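Local structure of glycerol Dehydrogenase (Unidentified, 5XN8) at residues Glu215-Ala220 and Thr227-Arg232; Ser167-Ala172 and Asp208-Glu213. The protein catalyses the NAD-dependent oxidation of glycerol to dihydroxyacetone, very probably letting microorganisms use glycerol as a carbon source under anaerobic conditions. One frame throughout, in Å; residues are numbered along the deposited sequence.

Contact 1 (Glu215-Ala220 and Thr227-Arg232); sequences EKARLA and TDALER
The ammonium nitrogen of K216 is gripped from a second subunit, donating to S288 O and N287 OD1 there, and forms a weak, long ion pair with E213 of its own chain; the root of the same side chain lies against A229, CB to CB 3.6 Å. This is an α-α corner in the helical part of the iron-containing alcohol dehydrogenase fold: helix 197-223 ends, a short connection follows, and helix 228-247 sets off across it, the segment axes 7.6 Å apart and inclined at 111°. Alanines make so close an approach possible. A217 CB rests on the backbone of the other helix, 3.5 Å from A229 O, and also faces L230 CA, while the CA atoms of A217 and L230 come within 4.3 Å. With CG of L230 anti to its backbone N (chi1 -176°), its CD1 reaches alongside the first helix to within 4.1 Å of A217 O, and the side chain also meets L165 of helix 162-185. No hydrogen bond joins the two segments. Charged groups flank this apolar centre. R218 grips E215 side-on, NE to OE1 and NH2 to OE2, the second bond 2.9 Å long; both oxygens are met on the syn side but from out of the carboxylate plane, by 35° at OE1. E215 OE2 also accepts from Q361 of the second subunit. R232 NE forms salt bridges with D228 OD2, 3.2 Å away within its own helix, and with E197 of a third subunit. Nearer the connection, the N-cap residue T227 closes the corner: its OG1, buried without a polar partner in the model, lies 3.2 Å from A220 CB.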
loop_
_atom_site.group_PDB
_atom_site.type_symbol
_atom_site.label_atom_id
_atom_site.label_comp_id
_atom_site.label_asym_id
_atom_site.label_seq_id
_atom_site.Cartn_x
_atom_site.Cartn_y
_atom_site.Cartn_z
ATOM N N GLU A 215 -1.396 -26.777 -6.677
ATOM C CA GLU A 215 -1.750 -27.632 -5.550
ATOM C C GLU A 215 -3.184 -28.149 -5.644
ATOM O O GLU A 215 -3.424 -29.339 -5.428
ATOM C CB GLU A 215 -1.494 -26.894 -4.231
ATOM C CG GLU A 215 -1.651 -27.726 -2.956
ATOM C CD GLU A 215 -0.765 -28.969 -2.893
ATOM O OE1 GLU A 215 0.206 -29.094 -3.662
ATOM O OE2 GLU A 215 -1.046 -29.843 -2.054
ATOM N N LYS A 216 -4.136 -27.281 -5.980
ATOM C CA LYS A 216 -5.536 -27.715 -6.176
ATOM C C LYS A 216 -5.657 -28.763 -7.269
ATOM O O LYS A 216 -6.487 -29.667 -7.170
ATOM C CB LYS A 216 -6.450 -26.539 -6.512
ATOM C CG LYS A 216 -6.669 -25.572 -5.360
ATOM C CD LYS A 216 -7.629 -24.456 -5.731
ATOM C CE LYS A 216 -7.009 -23.391 -6.625
ATOM N NZ LYS A 216 -8.057 -22.410 -7.062
ATOM N N ALA A 217 -4.837 -28.625 -8.313
ATOM C CA ALA A 217 -4.804 -29.574 -9.422
ATOM C C ALA A 217 -4.227 -30.933 -9.027
ATOM O O ALA A 217 -4.801 -31.978 -9.365
ATOM C CB ALA A 217 -4.010 -28.999 -10.574
ATOM N N ARG A 218 -3.091 -30.917 -8.323
ATOM C CA ARG A 218 -2.424 -32.144 -7.891
ATOM C C ARG A 218 -3.317 -33.054 -7.056
ATOM O O ARG A 218 -3.271 -34.270 -7.204
ATOM C CB ARG A 218 -1.171 -31.813 -7.065
ATOM C CG ARG A 218 -0.384 -33.029 -6.610
ATOM C CD ARG A 218 0.774 -32.632 -5.726
ATOM N NE ARG A 218 0.330 -32.280 -4.381
ATOM C CZ ARG A 218 -0.010 -33.151 -3.432
ATOM N NH1 ARG A 218 0.045 -34.470 -3.648
ATOM N NH2 ARG A 218 -0.417 -32.690 -2.246
ATOM N N LEU A 219 -4.125 -32.459 -6.186
ATOM C CA LEU A 219 -5.029 -33.215 -5.323
ATOM C C LEU A 219 -6.203 -33.801 -6.097
ATOM O O LEU A 219 -6.628 -34.919 -5.813
ATOM C CB LEU A 219 -5.530 -32.345 -4.167
ATOM C CG LEU A 219 -4.426 -31.917 -3.187
ATOM C CD1 LEU A 219 -4.962 -30.883 -2.216
ATOM C CD2 LEU A 219 -3.836 -33.096 -2.415
ATOM N N ALA A 220 -6.731 -33.038 -7.055
ATOM C CA ALA A 220 -7.734 -33.541 -7.989
ATOM C C ALA A 220 -7.176 -34.694 -8.814
ATOM O O ALA A 220 -7.846 -35.711 -9.006
ATOM C CB ALA A 220 -8.210 -32.420 -8.916
ATOM N N THR A 227 -11.223 -31.262 -12.042
ATOM C CA THR A 227 -11.656 -29.942 -11.545
ATOM C C THR A 227 -11.170 -28.855 -12.494
ATOM O O THR A 227 -10.374 -29.147 -13.384
ATOM C CB THR A 227 -11.130 -29.662 -10.127
ATOM O OG1 THR A 227 -9.717 -29.872 -10.082
ATOM C CG2 THR A 227 -11.809 -30.553 -9.136
ATOM N N ASP A 228 -11.635 -27.611 -12.321
ATOM C CA ASP A 228 -11.172 -26.510 -13.200
ATOM C C ASP A 228 -9.732 -26.086 -12.886
ATOM O O ASP A 228 -9.112 -25.444 -13.705
ATOM C CB ASP A 228 -12.116 -25.295 -13.190
ATOM C CG ASP A 228 -12.190 -24.586 -14.568
ATOM O OD1 ASP A 228 -12.804 -25.154 -15.506
ATOM O OD2 ASP A 228 -11.631 -23.470 -14.717
ATOM N N ALA A 229 -9.200 -26.446 -11.720
ATOM C CA ALA A 229 -7.775 -26.230 -11.405
ATOM C C ALA A 229 -6.873 -27.154 -12.220
ATOM O O ALA A 229 -5.792 -26.755 -12.666
ATOM C CB ALA A 229 -7.529 -26.444 -9.922
ATOM N N LEU A 230 -7.311 -28.394 -12.394
ATOM C CA LEU A 230 -6.627 -29.346 -13.266
ATOM C C LEU A 230 -6.689 -28.890 -14.731
ATOM O O LEU A 230 -5.704 -29.031 -15.465
ATOM C CB LEU A 230 -7.238 -30.735 -13.120
ATOM C CG LEU A 230 -6.561 -31.874 -13.896
ATOM C CD1 LEU A 230 -5.123 -32.063 -13.436
ATOM C CD2 LEU A 230 -7.348 -33.167 -13.778
ATOM N N GLU A 231 -7.837 -28.352 -15.147
ATOM C CA GLU A 231 -7.990 -27.832 -16.511
ATOM C C GLU A 231 -7.000 -26.695 -16.757
ATOM O O GLU A 231 -6.385 -26.648 -17.814
ATOM C CB GLU A 231 -9.428 -27.331 -16.757
ATOM C CG GLU A 231 -10.512 -28.409 -16.737
ATOM C CD GLU A 231 -10.709 -29.153 -18.057
ATOM O OE1 GLU A 231 -10.384 -28.610 -19.128
ATOM O OE2 GLU A 231 -11.231 -30.290 -18.023
ATOM N N ARG A 232 -6.847 -25.800 -15.772
ATOM C CA ARG A 232 -5.906 -24.672 -15.871
ATOM C C ARG A 232 -4.456 -25.153 -15.930
ATOM O O ARG A 232 -3.647 -24.602 -16.680
ATOM C CB ARG A 232 -6.049 -23.696 -14.694
ATOM C CG ARG A 232 -7.408 -23.047 -14.490
ATOM C CD ARG A 232 -7.786 -22.074 -15.590
ATOM N NE ARG A 232 -9.162 -21.583 -15.411
ATOM C CZ ARG A 232 -9.545 -20.614 -14.567
ATOM N NH1 ARG A 232 -8.666 -19.985 -13.778
ATOM N NH2 ARG A 232 -10.823 -20.266 -14.508
#

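Contact 2 (Ser167-Ala172 and Asp208-Glu213); sequences SGMGDA and DTLLAE. With ZN (zinc ion), chain E.
L210 reaches out from helix 197-223 toward helix 162-185, its two methyls dividing the work, and its side chain runs obliquely past that of M169. CD2 takes the side-chain half of the contact, lying 3.6 Å from M169 CG. CD1 turns instead to the backbone, 3.5 Å from M169 O, and touches the next turn at A172 CB, 4.1 Å away. M169 starts out toward the leucine, but a bend at its last torsion (chi3 -71°) turns CE away, so M169 meets L210 through CB and CG, with SD slightly farther off, and not through its terminal methyl. F299 of helix 290-303 packs on both M169 and L210, and N237 of helix 228-247 on M169 and A172. No hydrogen bond crosses between the two segments; the contact is apolar packing, with the CA atoms of M169 and L210 still 7.0 Å apart. On the far side of the same turn, D171 points away from L210. Its OD1 binds the zinc ion at 2.1 Å, while OD2 accepts a hydrogen bond from D121 N, which helps fix the carboxylate's rotation. H254, H271 and a water complete the coordination, the Asp-His-His metal site of glycerol dehydrogenase, a member of the iron-containing alcohol dehydrogenase family; the site is probably catalytic and probably occupied by manganese in the working enzyme.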
loop_
_atom_site.group_PDB
_atom_site.type_symbol
_atom_site.label_atom_id
_atom_site.label_comp_id
_atom_site.label_asym_id
_atom_site.label_seq_id
_atom_site.Cartn_x
_atom_site.Cartn_y
_atom_site.Cartn_z
ATOM N N SER A 167 5.447 -34.033 -12.860
ATOM C CA SER A 167 6.597 -33.848 -13.755
ATOM C C SER A 167 6.296 -32.815 -14.831
ATOM O O SER A 167 7.173 -32.039 -15.211
ATOM C CB SER A 167 7.020 -35.168 -14.394
ATOM O OG SER A 167 8.280 -35.026 -15.028
ATOM N N GLY A 168 5.048 -32.793 -15.307
ATOM C CA GLY A 168 4.588 -31.768 -16.245
ATOM C C GLY A 168 4.648 -30.359 -15.700
ATOM O O GLY A 168 4.963 -29.424 -16.443
ATOM N N MET A 169 4.329 -30.197 -14.416
ATOM C CA MET A 169 4.450 -28.895 -13.744
ATOM C C MET A 169 5.910 -28.480 -13.529
ATOM O O MET A 169 6.229 -27.291 -13.528
ATOM C CB MET A 169 3.686 -28.900 -12.420
ATOM C CG MET A 169 2.181 -28.970 -12.593
ATOM S SD MET A 169 1.282 -28.757 -11.038
ATOM C CE MET A 169 1.672 -30.310 -10.228
ATOM N N GLY A 170 6.786 -29.462 -13.353
ATOM C CA GLY A 170 8.226 -29.227 -13.276
ATOM C C GLY A 170 8.817 -28.735 -14.578
ATOM O O GLY A 170 9.706 -27.896 -14.570
ATOM N N ASP A 171 8.331 -29.275 -15.695
ATOM C CA ASP A 171 8.755 -28.854 -17.039
ATOM C C ASP A 171 8.240 -27.454 -17.353
ATOM O O ASP A 171 8.919 -26.660 -18.015
ATOM C CB ASP A 171 8.234 -29.863 -18.080
ATOM C CG ASP A 171 8.900 -29.738 -19.448
ATOM O OD1 ASP A 171 10.085 -29.370 -19.562
ATOM O OD2 ASP A 171 8.223 -30.060 -20.444
ATOM N N ALA A 172 7.043 -27.161 -16.861
ATOM C CA ALA A 172 6.367 -25.890 -17.107
ATOM C C ALA A 172 6.902 -24.749 -16.246
ATOM O O ALA A 172 6.944 -23.598 -16.698
ATOM C CB ALA A 172 4.869 -26.058 -16.890
ATOM N N ASP A 208 2.542 -18.119 -13.152
ATOM C CA ASP A 208 1.535 -17.652 -12.177
ATOM C C ASP A 208 0.412 -18.665 -11.985
ATOM O O ASP A 208 -0.154 -18.769 -10.898
ATOM C CB ASP A 208 0.918 -16.301 -12.589
ATOM C CG ASP A 208 1.936 -15.157 -12.603
ATOM O OD1 ASP A 208 2.909 -15.168 -11.808
ATOM O OD2 ASP A 208 1.751 -14.229 -13.422
ATOM N N THR A 209 0.071 -19.377 -13.053
ATOM C CA THR A 209 -0.942 -20.435 -13.006
ATOM C C THR A 209 -0.473 -21.622 -12.157
ATOM O O THR A 209 -1.249 -22.150 -11.372
ATOM C CB THR A 209 -1.332 -20.907 -14.423
ATOM O OG1 THR A 209 -1.809 -19.793 -15.176
ATOM C CG2 THR A 209 -2.420 -21.965 -14.380
ATOM N N LEU A 210 0.785 -22.024 -12.292
ATOM C CA LEU A 210 1.336 -23.090 -11.427
ATOM C C LEU A 210 1.217 -22.732 -9.947
ATOM O O LEU A 210 0.755 -23.550 -9.157
ATOM C CB LEU A 210 2.793 -23.389 -11.744
ATOM C CG LEU A 210 3.119 -24.070 -13.059
ATOM C CD1 LEU A 210 4.622 -24.147 -13.261
ATOM C CD2 LEU A 210 2.511 -25.451 -13.122
ATOM N N LEU A 211 1.597 -21.510 -9.586
ATOM C CA LEU A 211 1.522 -21.051 -8.198
ATOM C C LEU A 211 0.080 -20.948 -7.696
ATOM O O LEU A 211 -0.221 -21.340 -6.568
ATOM C CB LEU A 211 2.233 -19.705 -8.020
ATOM C CG LEU A 211 3.724 -19.636 -8.407
ATOM C CD1 LEU A 211 4.239 -18.221 -8.134
ATOM C CD2 LEU A 211 4.578 -20.706 -7.707
ATOM N N ALA A 212 -0.813 -20.448 -8.542
ATOM C CA ALA A 212 -2.213 -20.307 -8.175
ATOM C C ALA A 212 -2.957 -21.646 -8.113
ATOM O O ALA A 212 -3.708 -21.891 -7.176
ATOM C CB ALA A 212 -2.909 -19.364 -9.146
ATOM N N GLU A 213 -2.747 -22.493 -9.121
ATOM C CA GLU A 213 -3.573 -23.684 -9.354
ATOM C C GLU A 213 -2.884 -25.028 -9.115
ATOM O O GLU A 213 -3.558 -26.049 -9.063
ATOM C CB GLU A 213 -4.086 -23.677 -10.806
ATOM C CG GLU A 213 -4.759 -22.381 -11.254
ATOM C CD GLU A 213 -6.055 -22.057 -10.528
ATOM O OE1 GLU A 213 -6.688 -22.979 -9.990
ATOM O OE2 GLU A 213 -6.449 -20.864 -10.521
HETATM ZN ZN ZN E . 11.101 -29.686 -21.353
HETATM O O HOH W 1 12.154 -29.873 -23.207
#

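In the fold
Helix 197-223 carries both contacts: its 208-213 part packs on the metal-bearing helix 162-185 in contact 2, and two residues on, 215-220 forms the corner with helix 228-247 in contact 1. Their centres lie 11 Å apart, and the two meet directly, A229 CB resting 3.6 Å from E213 OE1 and R232 O lying 3.7 Å from T209 CG2. Contact 2 backs the active site more closely: D171 holds the zinc ion, and the A172 side chain is about 6 Å from that of D121, which probably binds glycerol. Contact 1 is more peripheral, though the L230 side chain is about 11 Å from that of S119, which probably binds NAD.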